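Local coordinates for purine nucleoside phosphorylase (Schistosoma mansoni, PDB 5KO5), which probably catalyses the reversible phosphorolysis of purine nucleosides such as inosine and guanosine to the free base and ribose 1-phosphate, at residues L40-Y52 with G68-A82. Sequence-based numbering, arbitrary orientation.
Sequences LIEEIEERKVIPY and GNLVLGSVGGRKIVA
I50 and L70 exchange two backbone hydrogen bonds, the shorter from I50 N to L70 O at 2.7 Å, and K48 pairs with L72 in the same way. A beta bulge shifts the register before E45 meets S74, with E45 N 2.8 Å from S74 O. I44 CG2 lies 3.4 Å from G73 CA, packed directly on the glycine's backbone. E45 OE2 accepts hydrogen bonds from two waters, which in turn accept from G76 N and G77 N, tying the carboxylate to the type I' turn, whose left-handed backbone angles glycine adopts readily. At the far end Y52 N binds G68 O at 2.8 Å, while the ring lays one face over the G68–N69 peptide and G68 CA makes a CH-pi contact; Y52 OH reaches G85 O. On the sheet face that carries V71, aliphatic side chains pack: I44, with CG1 beside its backbone N (chi1 -65°), sends CD1 tip to tip against I80 CD1 at 3.5 Å and onto V71 CG1, and I41 packs on V71 and A82. I50 and L72 face helix 9-23. Strand 47-51 thus edges the hairpin 69-84 in an antiparallel meander of the mixed sheet, within the alpha/beta fold of the phosphorylase superfamily.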
ATOM      1  N   LEU A  40      26.221  19.441   8.902  1.00 32.00           N
ATOM      2  CA  LEU A  40      25.991  20.094  10.191  1.00 35.82           C
ATOM      3  C   LEU A  40      26.321  19.161  11.349  1.00 34.34           C
ATOM      4  O   LEU A  40      26.840  19.600  12.382  1.00 35.36           O
ATOM      5  CB  LEU A  40      24.544  20.576  10.304  1.00 35.26           C
ATOM      6  CG  LEU A  40      24.180  21.299  11.609  1.00 34.94           C
ATOM      7  CD1 LEU A  40      25.033  22.549  11.801  1.00 41.65           C
ATOM      8  CD2 LEU A  40      22.703  21.650  11.633  1.00 36.35           C
ATOM      9  N   ILE A  41      26.026  17.867  11.190  1.00 32.18           N
ATOM     10  CA  ILE A  41      26.367  16.884  12.214  1.00 36.61           C
ATOM     11  C   ILE A  41      27.870  16.867  12.458  1.00 38.95           C
ATOM     12  O   ILE A  41      28.328  16.689  13.593  1.00 45.71           O
ATOM     13  CB  ILE A  41      25.828  15.497  11.816  1.00 35.99           C
ATOM     14  CG1 ILE A  41      24.314  15.554  11.621  1.00 32.07           C
ATOM     15  CG2 ILE A  41      26.192  14.450  12.858  1.00 33.49           C
ATOM     16  CD1 ILE A  41      23.713  14.260  11.104  1.00 32.57           C
ATOM     17  N   GLU A  42      28.662  17.060  11.400  1.00 43.60           N
ATOM     18  CA  GLU A  42      30.110  17.098  11.557  1.00 44.89           C
ATOM     19  C   GLU A  42      30.582  18.337  12.308  1.00 44.94           C
ATOM     20  O   GLU A  42      31.720  18.357  12.790  1.00 52.56           O
ATOM     21  CB  GLU A  42      30.797  17.010  10.192  1.00 47.18           C
ATOM     22  N   GLU A  43      29.738  19.362  12.429  1.00 44.25           N
ATOM     23  CA  GLU A  43      30.105  20.606  13.093  1.00 42.35           C
ATOM     24  C   GLU A  43      29.498  20.748  14.483  1.00 43.85           C
ATOM     25  O   GLU A  43      29.573  21.830  15.075  1.00 43.87           O
ATOM     26  CB  GLU A  43      29.731  21.807  12.220  1.00 48.07           C
ATOM     27  CG  GLU A  43      30.455  21.845  10.885  1.00 56.52           C
ATOM     28  CD  GLU A  43      31.959  21.959  11.038  1.00 72.48           C
ATOM     29  OE1 GLU A  43      32.416  22.589  12.018  1.00 77.93           O
ATOM     30  OE2 GLU A  43      32.683  21.414  10.179  1.00 83.40           O
ATOM     31  N   ILE A  44      28.892  19.685  15.018  1.00 42.47           N
ATOM     32  CA  ILE A  44      28.368  19.736  16.377  1.00 36.93           C
ATOM     33  C   ILE A  44      29.514  19.928  17.364  1.00 39.55           C
ATOM     34  O   ILE A  44      30.561  19.274  17.270  1.00 42.02           O
ATOM     35  CB  ILE A  44      27.581  18.446  16.656  1.00 30.21           C
ATOM     36  CG1 ILE A  44      26.353  18.369  15.750  1.00 31.73           C
ATOM     37  CG2 ILE A  44      27.159  18.379  18.098  1.00 29.98           C
ATOM     38  CD1 ILE A  44      25.661  17.029  15.786  1.00 37.20           C
ATOM     39  N   GLU A  45      29.327  20.840  18.318  1.00 38.13           N
ATOM     40  CA  GLU A  45      30.366  21.165  19.284  1.00 37.98           C
ATOM     41  C   GLU A  45      30.280  20.262  20.507  1.00 37.79           C
ATOM     42  O   GLU A  45      29.206  19.771  20.867  1.00 39.29           O
ATOM     43  CB  GLU A  45      30.257  22.623  19.731  1.00 39.98           C
ATOM     44  CG  GLU A  45      30.237  23.625  18.592  1.00 48.95           C
ATOM     45  CD  GLU A  45      30.264  25.055  19.091  1.00 60.18           C
ATOM     46  OE1 GLU A  45      31.306  25.474  19.638  1.00 63.89           O
ATOM     47  OE2 GLU A  45      29.238  25.755  18.949  1.00 61.18           O
ATOM     48  N   GLU A  46      31.435  20.061  21.153  1.00 39.81           N
ATOM     49  CA  GLU A  46      31.550  19.202  22.334  1.00 41.80           C
ATOM     50  C   GLU A  46      30.850  17.869  22.105  1.00 39.06           C
ATOM     51  O   GLU A  46      30.129  17.358  22.963  1.00 46.89           O
ATOM     52  CB  GLU A  46      31.026  19.897  23.589  1.00 51.70           C
ATOM     53  CG  GLU A  46      31.709  21.210  23.908  1.00 60.49           C
ATOM     54  CD  GLU A  46      30.869  22.072  24.824  1.00 64.74           C
ATOM     55  OE1 GLU A  46      31.402  22.561  25.842  1.00 66.74           O
ATOM     56  OE2 GLU A  46      29.670  22.253  24.523  1.00 65.81           O
ATOM     57  N   ARG A  47      31.063  17.304  20.925  1.00 36.38           N
ATOM     58  CA  ARG A  47      30.161  16.266  20.473  1.00 33.37           C
ATOM     59  C   ARG A  47      30.543  14.900  21.026  1.00 33.92           C
ATOM     60  O   ARG A  47      31.696  14.623  21.369  1.00 36.68           O
ATOM     61  CB  ARG A  47      30.083  16.233  18.952  1.00 42.08           C
ATOM     62  CG  ARG A  47      31.336  15.766  18.272  1.00 46.58           C
ATOM     63  CD  ARG A  47      31.080  15.676  16.791  1.00 46.28           C
ATOM     64  NE  ARG A  47      31.985  14.743  16.137  1.00 54.41           N
ATOM     65  CZ  ARG A  47      31.728  14.171  14.967  1.00 60.54           C
ATOM     66  NH1 ARG A  47      32.601  13.329  14.432  1.00 71.39           N
ATOM     67  NH2 ARG A  47      30.590  14.437  14.338  1.00 54.65           N
ATOM     68  N   LYS A  48      29.535  14.042  21.109  1.00 29.98           N
ATOM     69  CA  LYS A  48      29.684  12.664  21.548  1.00 31.47           C
ATOM     70  C   LYS A  48      29.052  11.787  20.482  1.00 26.83           C
ATOM     71  O   LYS A  48      27.862  11.937  20.180  1.00 26.62           O
ATOM     72  CB  LYS A  48      28.983  12.454  22.892  1.00 39.36           C
ATOM     73  CG  LYS A  48      29.056  11.034  23.401  1.00 43.48           C
ATOM     74  CD  LYS A  48      30.498  10.611  23.608  1.00 49.82           C
ATOM     75  CE  LYS A  48      30.599   9.110  23.792  1.00 53.75           C
ATOM     76  NZ  LYS A  48      31.999   8.656  24.015  1.00 57.48           N
ATOM     77  N   VAL A  49      29.845  10.895  19.902  1.00 28.76           N
ATOM     78  CA  VAL A  49      29.407  10.013  18.826  1.00 26.48           C
ATOM     79  C   VAL A  49      29.126   8.642  19.425  1.00 25.97           C
ATOM     80  O   VAL A  49      30.014   8.023  20.022  1.00 28.05           O
ATOM     81  CB  VAL A  49      30.470   9.921  17.722  1.00 32.35           C
ATOM     82  CG1 VAL A  49      29.974   9.047  16.585  1.00 31.17           C
ATOM     83  CG2 VAL A  49      30.838  11.311  17.220  1.00 30.05           C
ATOM     84  N   ILE A  50      27.896   8.161  19.262  1.00 24.48           N
ATOM     85  CA  ILE A  50      27.492   6.876  19.826  1.00 27.38           C
ATOM     86  C   ILE A  50      27.036   5.952  18.702  1.00 23.67           C
ATOM     87  O   ILE A  50      25.941   6.147  18.156  1.00 22.78           O
ATOM     88  CB  ILE A  50      26.370   7.061  20.859  1.00 25.03           C
ATOM     89  CG1 ILE A  50      26.757   8.116  21.899  1.00 27.31           C
ATOM     90  CG2 ILE A  50      26.047   5.739  21.528  1.00 25.93           C
ATOM     91  CD1 ILE A  50      25.675   8.367  22.934  1.00 29.90           C
ATOM     92  N   PRO A  51      27.814   4.930  18.339  1.00 24.84           N
ATOM     93  CA  PRO A  51      27.370   4.010  17.280  1.00 23.67           C
ATOM     94  C   PRO A  51      26.053   3.341  17.653  1.00 24.39           C
ATOM     95  O   PRO A  51      25.857   2.920  18.796  1.00 23.60           O
ATOM     96  CB  PRO A  51      28.515   2.991  17.197  1.00 25.01           C
ATOM     97  CG  PRO A  51      29.717   3.722  17.731  1.00 31.87           C
ATOM     98  CD  PRO A  51      29.185   4.630  18.803  1.00 28.66           C
ATOM     99  N   TYR A  52      25.140   3.256  16.675  1.00 21.60           N
ATOM    100  CA  TYR A  52      23.864   2.579  16.912  1.00 20.65           C
ATOM    101  C   TYR A  52      24.100   1.192  17.492  1.00 22.87           C
ATOM    102  O   TYR A  52      23.371   0.742  18.382  1.00 20.81           O
ATOM    103  CB  TYR A  52      23.080   2.413  15.604  1.00 20.11           C
ATOM    104  CG  TYR A  52      22.589   3.666  14.910  1.00 19.65           C
ATOM    105  CD1 TYR A  52      22.480   4.879  15.579  1.00 19.76           C
ATOM    106  CD2 TYR A  52      22.223   3.621  13.564  1.00 23.45           C
ATOM    107  CE1 TYR A  52      22.021   6.018  14.917  1.00 19.10           C
ATOM    108  CE2 TYR A  52      21.769   4.745  12.904  1.00 20.88           C
ATOM    109  CZ  TYR A  52      21.679   5.942  13.583  1.00 24.08           C
ATOM    110  OH  TYR A  52      21.235   7.060  12.916  1.00 23.95           O
ATOM    111  N   GLY A  68      26.182   4.645  10.999  1.00 23.55           N
ATOM    112  CA  GLY A  68      25.043   4.567  11.893  1.00 22.35           C
ATOM    113  C   GLY A  68      25.399   5.013  13.297  1.00 24.07           C
ATOM    114  O   GLY A  68      25.745   4.185  14.147  1.00 25.86           O
ATOM    115  N   ASN A  69      25.339   6.324  13.550  1.00 22.08           N
ATOM    116  CA  ASN A  69      25.732   6.903  14.827  1.00 23.47           C
ATOM    117  C   ASN A  69      24.673   7.888  15.289  1.00 21.21           C
ATOM    118  O   ASN A  69      24.056   8.577  14.472  1.00 22.18           O
ATOM    119  CB  ASN A  69      27.023   7.718  14.704  1.00 24.24           C
ATOM    120  CG  ASN A  69      28.228   6.877  14.356  1.00 26.26           C
ATOM    121  OD1 ASN A  69      28.438   5.800  14.921  1.00 29.12           O
ATOM    122  ND2 ASN A  69      29.039   7.373  13.436  1.00 30.95           N
ATOM    123  N   LEU A  70      24.466   7.942  16.599  1.00 22.22           N
ATOM    124  CA  LEU A  70      23.785   9.059  17.236  1.00 21.40           C
ATOM    125  C   LEU A  70      24.852  10.045  17.692  1.00 24.90           C
ATOM    126  O   LEU A  70      25.822   9.652  18.344  1.00 29.98           O
ATOM    127  CB  LEU A  70      23.011   8.554  18.451  1.00 27.21           C
ATOM    128  CG  LEU A  70      21.656   9.177  18.761  1.00 29.90           C
ATOM    129  CD1 LEU A  70      20.691   8.982  17.595  1.00 23.07           C
ATOM    130  CD2 LEU A  70      21.093   8.556  20.033  1.00 25.89           C
ATOM    131  N   VAL A  71      24.687  11.316  17.338  1.00 21.77           N
ATOM    132  CA  VAL A  71      25.660  12.353  17.669  1.00 22.99           C
ATOM    133  C   VAL A  71      24.968  13.404  18.527  1.00 25.90           C
ATOM    134  O   VAL A  71      23.952  13.978  18.116  1.00 24.98           O
ATOM    135  CB  VAL A  71      26.273  12.979  16.406  1.00 23.82           C
ATOM    136  CG1 VAL A  71      27.362  13.979  16.779  1.00 25.26           C
ATOM    137  CG2 VAL A  71      26.820  11.891  15.484  1.00 26.72           C
ATOM    138  N   LEU A  72      25.509  13.650  19.718  1.00 23.57           N
ATOM    139  CA  LEU A  72      24.956  14.631  20.639  1.00 23.79           C
ATOM    140  C   LEU A  72      25.979  15.722  20.905  1.00 27.16           C
ATOM    141  O   LEU A  72      27.186  15.467  20.956  1.00 27.12           O
ATOM    142  CB  LEU A  72      24.561  13.992  21.977  1.00 25.86           C
ATOM    143  CG  LEU A  72      23.420  12.974  21.894  1.00 26.03           C
ATOM    144  CD1 LEU A  72      23.959  11.558  21.790  1.00 33.43           C
ATOM    145  CD2 LEU A  72      22.486  13.122  23.080  1.00 27.45           C
ATOM    146  N   GLY A  73      25.481  16.941  21.092  1.00 25.73           N
ATOM    147  CA  GLY A  73      26.359  18.062  21.395  1.00 27.05           C
ATOM    148  C   GLY A  73      25.610  19.369  21.286  1.00 31.48           C
ATOM    149  O   GLY A  73      24.390  19.414  21.449  1.00 28.64           O
ATOM    150  N   SER A  74      26.354  20.432  20.995  1.00 29.85           N
ATOM    151  CA  SER A  74      25.798  21.778  20.959  1.00 33.83           C
ATOM    152  C   SER A  74      25.910  22.357  19.558  1.00 34.69           C
ATOM    153  O   SER A  74      26.966  22.257  18.922  1.00 33.95           O
ATOM    154  CB  SER A  74      26.511  22.698  21.956  1.00 40.22           C
ATOM    155  OG  SER A  74      26.217  22.325  23.292  1.00 51.93           O
ATOM    156  N   VAL A  75      24.822  22.959  19.086  1.00 30.75           N
ATOM    157  CA  VAL A  75      24.809  23.750  17.862  1.00 33.89           C
ATOM    158  C   VAL A  75      24.104  25.059  18.168  1.00 32.51           C
ATOM    159  O   VAL A  75      22.971  25.054  18.662  1.00 31.26           O
ATOM    160  CB  VAL A  75      24.084  23.028  16.712  1.00 34.66           C
ATOM    161  CG1 VAL A  75      23.907  23.980  15.529  1.00 35.07           C
ATOM    162  CG2 VAL A  75      24.844  21.782  16.301  1.00 35.65           C
ATOM    163  N   GLY A  76      24.769  26.170  17.876  1.00 40.73           N
ATOM    164  CA  GLY A  76      24.147  27.474  18.060  1.00 42.75           C
ATOM    165  C   GLY A  76      23.642  27.721  19.461  1.00 37.88           C
ATOM    166  O   GLY A  76      22.604  28.371  19.644  1.00 46.08           O
ATOM    167  N   GLY A  77      24.350  27.208  20.462  1.00 32.90           N
ATOM    168  CA  GLY A  77      23.957  27.389  21.842  1.00 35.52           C
ATOM    169  C   GLY A  77      22.863  26.468  22.333  1.00 31.67           C
ATOM    170  O   GLY A  77      22.435  26.607  23.486  1.00 35.25           O
ATOM    171  N   ARG A  78      22.395  25.536  21.507  1.00 29.47           N
ATOM    172  CA  ARG A  78      21.343  24.611  21.898  1.00 27.96           C
ATOM    173  C   ARG A  78      21.877  23.186  21.887  1.00 27.07           C
ATOM    174  O   ARG A  78      22.756  22.839  21.093  1.00 30.45           O
ATOM    175  CB  ARG A  78      20.141  24.717  20.953  1.00 26.95           C
ATOM    176  CG  ARG A  78      19.580  26.129  20.811  1.00 30.16           C
ATOM    177  CD  ARG A  78      19.075  26.686  22.144  1.00 33.14           C
ATOM    178  NE  ARG A  78      18.190  25.750  22.839  1.00 38.72           N
ATOM    179  CZ  ARG A  78      16.873  25.676  22.657  1.00 39.48           C
ATOM    180  NH1 ARG A  78      16.266  26.479  21.792  1.00 32.85           N
ATOM    181  NH2 ARG A  78      16.161  24.791  23.342  1.00 39.54           N
ATOM    182  N   LYS A  79      21.333  22.355  22.772  1.00 26.31           N
ATOM    183  CA  LYS A  79      21.746  20.963  22.873  1.00 25.55           C
ATOM    184  C   LYS A  79      20.906  20.133  21.914  1.00 24.01           C
ATOM    185  O   LYS A  79      19.675  20.232  21.909  1.00 23.32           O
ATOM    186  CB  LYS A  79      21.568  20.469  24.307  1.00 25.69           C
ATOM    187  CG  LYS A  79      22.404  21.254  25.310  1.00 30.50           C
ATOM    188  CD  LYS A  79      22.050  20.905  26.746  1.00 35.89           C
ATOM    189  CE  LYS A  79      22.825  21.779  27.728  1.00 46.26           C
ATOM    190  NZ  LYS A  79      22.436  21.519  29.142  1.00 47.16           N
ATOM    191  N   ILE A  80      21.572  19.345  21.070  1.00 23.66           N
ATOM    192  CA  ILE A  80      20.885  18.616  20.015  1.00 22.46           C
ATOM    193  C   ILE A  80      21.328  17.159  20.011  1.00 21.89           C
ATOM    194  O   ILE A  80      22.361  16.789  20.575  1.00 22.56           O
ATOM    195  CB  ILE A  80      21.084  19.255  18.618  1.00 24.50           C
ATOM    196  CG1 ILE A  80      22.487  18.975  18.084  1.00 26.93           C
ATOM    197  CG2 ILE A  80      20.807  20.759  18.649  1.00 24.46           C
ATOM    198  CD1 ILE A  80      22.489  17.986  16.949  1.00 39.79           C
ATOM    199  N   VAL A  81      20.513  16.328  19.365  1.00 20.80           N
ATOM    200  CA  VAL A  81      20.850  14.938  19.076  1.00 20.62           C
ATOM    201  C   VAL A  81      20.547  14.691  17.606  1.00 19.85           C
ATOM    202  O   VAL A  81      19.468  15.047  17.125  1.00 20.70           O
ATOM    203  CB  VAL A  81      20.084  13.948  19.981  1.00 19.57           C
ATOM    204  CG1 VAL A  81      18.575  14.211  19.957  1.00 19.79           C
ATOM    205  CG2 VAL A  81      20.382  12.513  19.579  1.00 24.32           C
ATOM    206  N   ALA A  82      21.502  14.107  16.888  1.00 20.20           N
ATOM    207  CA  ALA A  82      21.373  13.889  15.452  1.00 20.06           C
ATOM    208  C   ALA A  82      21.458  12.405  15.131  1.00 21.74           C
ATOM    209  O   ALA A  82      22.248  11.675  15.738  1.00 21.00           O
ATOM    210  CB  ALA A  82      22.506  14.594  14.701  1.00 21.53           C
TER
HETATM  211  O   HOH W   1      27.456  26.217  16.975  1.00 39.29           O
HETATM  212  O   HOH W   2      26.771  25.819  20.620  1.00 49.76           O